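Local coordinates for AvrA (Salmonella typhimurium, PDB 6BE0), which probably transfers acetyl groups from acetyl-CoA to serine and threonine residues of proteins, as a YopJ-family bacterial effector that binds inositol hexakisphosphate and coenzyme A, at residues A[95-98]-A[99-103]; A[226-229]-A[230-234]. All coordinates share one frame; numbering follows the deposited sequence.

Interaction 1: A[95-98]-A[99-103]; sequences HELV and SSIKE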
# COMPACT_ATOMS: atom_id res chain seq x y z
N HIS A 95 -12.05 -11.25 -7.76
CA HIS A 95 -12.41 -11.68 -9.10
C HIS A 95 -12.17 -10.56 -10.11
O HIS A 95 -11.65 -10.79 -11.20
CB HIS A 95 -13.88 -12.12 -9.15
CG HIS A 95 -14.33 -12.54 -10.52
ND1 HIS A 95 -15.08 -11.72 -11.33
CD2 HIS A 95 -14.11 -13.67 -11.22
CE1 HIS A 95 -15.32 -12.35 -12.47
NE2 HIS A 95 -14.74 -13.54 -12.43
N GLU A 96 -12.54 -9.34 -9.72
CA GLU A 96 -12.35 -8.19 -10.58
C GLU A 96 -10.86 -7.87 -10.73
O GLU A 96 -10.44 -7.32 -11.74
CB GLU A 96 -13.10 -6.98 -10.02
CG GLU A 96 -13.07 -5.74 -10.91
CD GLU A 96 -13.86 -4.58 -10.34
OE1 GLU A 96 -14.78 -4.83 -9.53
OE2 GLU A 96 -13.57 -3.42 -10.70
N LEU A 97 -10.08 -8.23 -9.72
CA LEU A 97 -8.63 -8.06 -9.78
C LEU A 97 -8.01 -8.98 -10.82
O LEU A 97 -7.31 -8.53 -11.72
CB LEU A 97 -7.99 -8.32 -8.41
CG LEU A 97 -6.46 -8.32 -8.38
CD1 LEU A 97 -5.92 -6.90 -8.43
CD2 LEU A 97 -5.93 -9.06 -7.15
N VAL A 98 -8.27 -10.28 -10.68
CA VAL A 98 -7.60 -11.27 -11.52
C VAL A 98 -8.04 -11.16 -12.98
O VAL A 98 -7.25 -11.40 -13.89
CB VAL A 98 -7.85 -12.71 -11.02
CG1 VAL A 98 -7.22 -12.91 -9.65
CG2 VAL A 98 -9.34 -13.04 -10.98
N SER A 99 -9.30 -10.78 -13.19
CA SER A 99 -9.80 -10.57 -14.55
C SER A 99 -9.22 -9.29 -15.13
O SER A 99 -9.05 -9.17 -16.34
CB SER A 99 -11.33 -10.53 -14.56
OG SER A 99 -11.82 -9.40 -13.86
N SER A 100 -8.91 -8.32 -14.26
CA SER A 100 -8.25 -7.09 -14.69
C SER A 100 -6.78 -7.34 -14.96
O SER A 100 -6.19 -6.73 -15.85
CB SER A 100 -8.40 -5.99 -13.64
OG SER A 100 -9.73 -5.51 -13.58
N ILE A 101 -6.18 -8.25 -14.20
CA ILE A 101 -4.80 -8.65 -14.44
C ILE A 101 -4.70 -9.32 -15.81
O ILE A 101 -3.74 -9.10 -16.56
CB ILE A 101 -4.27 -9.60 -13.34
CG1 ILE A 101 -4.03 -8.82 -12.05
CG2 ILE A 101 -2.96 -10.27 -13.77
CD1 ILE A 101 -3.77 -9.68 -10.83
N LYS A 102 -5.70 -10.13 -16.15
CA LYS A 102 -5.74 -10.79 -17.45
C LYS A 102 -5.87 -9.75 -18.56
O LYS A 102 -5.16 -9.83 -19.56
CB LYS A 102 -6.90 -11.78 -17.52
CG LYS A 102 -6.83 -12.72 -18.72
CD LYS A 102 -7.99 -13.70 -18.73
CE LYS A 102 -7.91 -14.63 -19.95
NZ LYS A 102 -6.97 -15.78 -19.77
N GLU A 103 -6.77 -8.79 -18.38
CA GLU A 103 -6.97 -7.74 -19.37
C GLU A 103 -5.69 -6.95 -19.62
O GLU A 103 -5.29 -6.73 -20.76
CB GLU A 103 -8.08 -6.77 -18.93
CG GLU A 103 -9.38 -6.89 -19.71
CD GLU A 103 -9.19 -6.74 -21.20
OE1 GLU A 103 -9.36 -7.75 -21.93
OE2 GLU A 103 -8.86 -5.63 -21.66
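Ile101 lies one helical turn beyond Leu97, and its side chain runs back along the helix toward it. From a CB that already borders Leu97 O, CG1, placed opposite the carbonyl carbon by a chi1 of -73°, comes to 3.3 Å from the same oxygen. At the tip, CD1 reaches Leu97 CG at 3.9 Å. Beneath this apolar pair, Ile101 N donates to Leu97 O over 2.7 Å. The two serines turn their hydroxyls back on the helix as well. Ser99 OG bonds to His95 O at 3.0 Å, beside the bond from Ser99 N, while Ser100 OG donates to Glu96 O at 2.7 Å, nearly in line with the C=O bond. The backbone N of Ser100 comes to that oxygen from above the carbonyl plane. His95 O and Glu96 O thus each take two donors, one backbone N-H and one hydroxyl. Leu97 and Ile101 face the sheet, where both touch Phe114, whereas Lys102 extends to the carbonyl of Glu165. Such i to i+4 pairing on an amphipathic helix suits the connecting helix 94-106 of a beta-alpha-beta unit, here joining strands 88-91 and 111-117.

Interaction 2: A[226-229]-A[230-234]; sequences DKAD and RYLPV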
# COMPACT_ATOMS: atom_id res chain seq x y z
N ASP A 226 10.46 -9.40 7.61
CA ASP A 226 11.91 -9.29 7.73
C ASP A 226 12.60 -9.58 6.40
O ASP A 226 13.64 -9.00 6.09
CB ASP A 226 12.44 -10.24 8.81
CG ASP A 226 12.09 -11.69 8.54
OD1 ASP A 226 10.93 -11.96 8.16
OD2 ASP A 226 12.97 -12.55 8.70
N LYS A 227 12.00 -10.47 5.61
CA LYS A 227 12.51 -10.76 4.28
C LYS A 227 12.22 -9.61 3.32
O LYS A 227 13.02 -9.29 2.45
CB LYS A 227 11.90 -12.06 3.74
CG LYS A 227 12.25 -13.30 4.54
CD LYS A 227 13.67 -13.77 4.26
CE LYS A 227 13.78 -14.48 2.91
NZ LYS A 227 12.95 -15.71 2.85
N ALA A 228 11.05 -8.98 3.50
CA ALA A 228 10.63 -7.88 2.65
C ALA A 228 11.53 -6.66 2.84
O ALA A 228 11.76 -5.90 1.90
CB ALA A 228 9.18 -7.52 2.93
N ASP A 229 12.03 -6.48 4.05
CA ASP A 229 12.89 -5.34 4.37
C ASP A 229 14.19 -5.37 3.56
O ASP A 229 14.79 -4.33 3.30
CB ASP A 229 13.22 -5.30 5.86
CG ASP A 229 12.01 -4.98 6.72
OD1 ASP A 229 11.00 -4.48 6.18
OD2 ASP A 229 12.06 -5.23 7.95
N ARG A 230 14.61 -6.56 3.15
CA ARG A 230 15.84 -6.72 2.38
C ARG A 230 15.62 -6.36 0.90
O ARG A 230 16.58 -6.12 0.17
CB ARG A 230 16.36 -8.15 2.49
CG ARG A 230 16.57 -8.62 3.92
CD ARG A 230 16.98 -10.08 3.95
NE ARG A 230 16.89 -10.64 5.30
CZ ARG A 230 17.02 -11.93 5.59
NH1 ARG A 230 17.25 -12.82 4.62
NH2 ARG A 230 16.92 -12.35 6.84
N TYR A 231 14.36 -6.34 0.48
CA TYR A 231 14.02 -6.08 -0.92
C TYR A 231 13.59 -4.63 -1.16
O TYR A 231 14.00 -4.01 -2.14
CB TYR A 231 12.89 -7.00 -1.37
CG TYR A 231 13.32 -8.41 -1.74
CD1 TYR A 231 13.88 -8.67 -2.98
CD2 TYR A 231 13.17 -9.46 -0.85
CE1 TYR A 231 14.27 -9.95 -3.33
CE2 TYR A 231 13.56 -10.74 -1.19
CZ TYR A 231 14.11 -10.98 -2.43
OH TYR A 231 14.50 -12.26 -2.77
N LEU A 232 12.78 -4.10 -0.26
CA LEU A 232 12.06 -2.85 -0.52
C LEU A 232 12.83 -1.61 -0.07
O LEU A 232 13.58 -1.65 0.90
CB LEU A 232 10.70 -2.90 0.17
CG LEU A 232 9.84 -4.10 -0.23
CD1 LEU A 232 8.54 -4.13 0.56
CD2 LEU A 232 9.55 -4.08 -1.73
N PRO A 233 12.63 -0.48 -0.79
CA PRO A 233 13.34 0.77 -0.51
C PRO A 233 12.76 1.54 0.67
O PRO A 233 11.69 1.19 1.17
CB PRO A 233 13.18 1.55 -1.81
CG PRO A 233 11.86 1.11 -2.33
CD PRO A 233 11.72 -0.34 -1.94
N VAL A 234 13.46 2.59 1.09
CA VAL A 234 13.11 3.34 2.30
C VAL A 234 11.76 4.04 2.18
O VAL A 234 11.03 4.16 3.16
CB VAL A 234 14.20 4.39 2.63
CG1 VAL A 234 13.88 5.11 3.93
CG2 VAL A 234 15.57 3.73 2.70
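Arg230 N turns back to Lys227 O in an i to i+3 bond of 3.2 Å, and one residue on the backbone winds around Ala228 O, which accepts both Tyr231 N and Leu232 N at 3.0 Å. The two donors differ in approach: Leu232 N arrives almost straight on, with a C=O...N angle of 171°, whereas Tyr231 N sits well above the carbonyl plane. Among the side chains, the bend at chi2 (-76°) of Lys227 lays its CD over one face of the Arg230 guanidinium, 3.7 Å from NH1 and offset toward the rim. Arg230 itself stretches from CG to NE past the carbonyl of Asp226. The carboxylate of Asp226 is near it in charge alone, since OD2 lies 4.4 Å from NH2 and well out of the guanidinium plane. Tyr231 presents a ring edge to Lys227 O, CD2 approaching to 3.3 Å, and its hydroxyl bonds to Asp210 of helix 205-212. Leu232 is buried; its CD1 lies 4.2 Å from Ala228 CB, and the side chain also touches Leu177 and Leu204. Asp229 is buried and ties this turn to helix 243-252 through a salt bridge with Arg245, and it also bonds to Tyr237. The mixture of i to i+3 and i to i+4 bonds is characteristic of a short helix running out into a loop, here the one leading toward helix 243-252.

Overall arrangement
Both contacts are local and partly buried, yet they serve different parts of the fold and do not touch: their centres are 27 Å apart and their nearest atoms about 17 Å apart. Interaction 1 takes up most of the regular helix 94-106, packed on the five-stranded mixed sheet, away from the annotated sites; its polar contacts include hydroxyls returned to backbone carbonyls of the same helix, and its aliphatic groups meet the sheet. Interaction 2 comes later in the chain, where a short helix gives way to a loop, and its chemistry is more charged, with an exposed arginine on one hand and a buried aspartate on the other. It also lies nearer the ligands, Asp229 being about 12 Å from bound coenzyme A by its side chain.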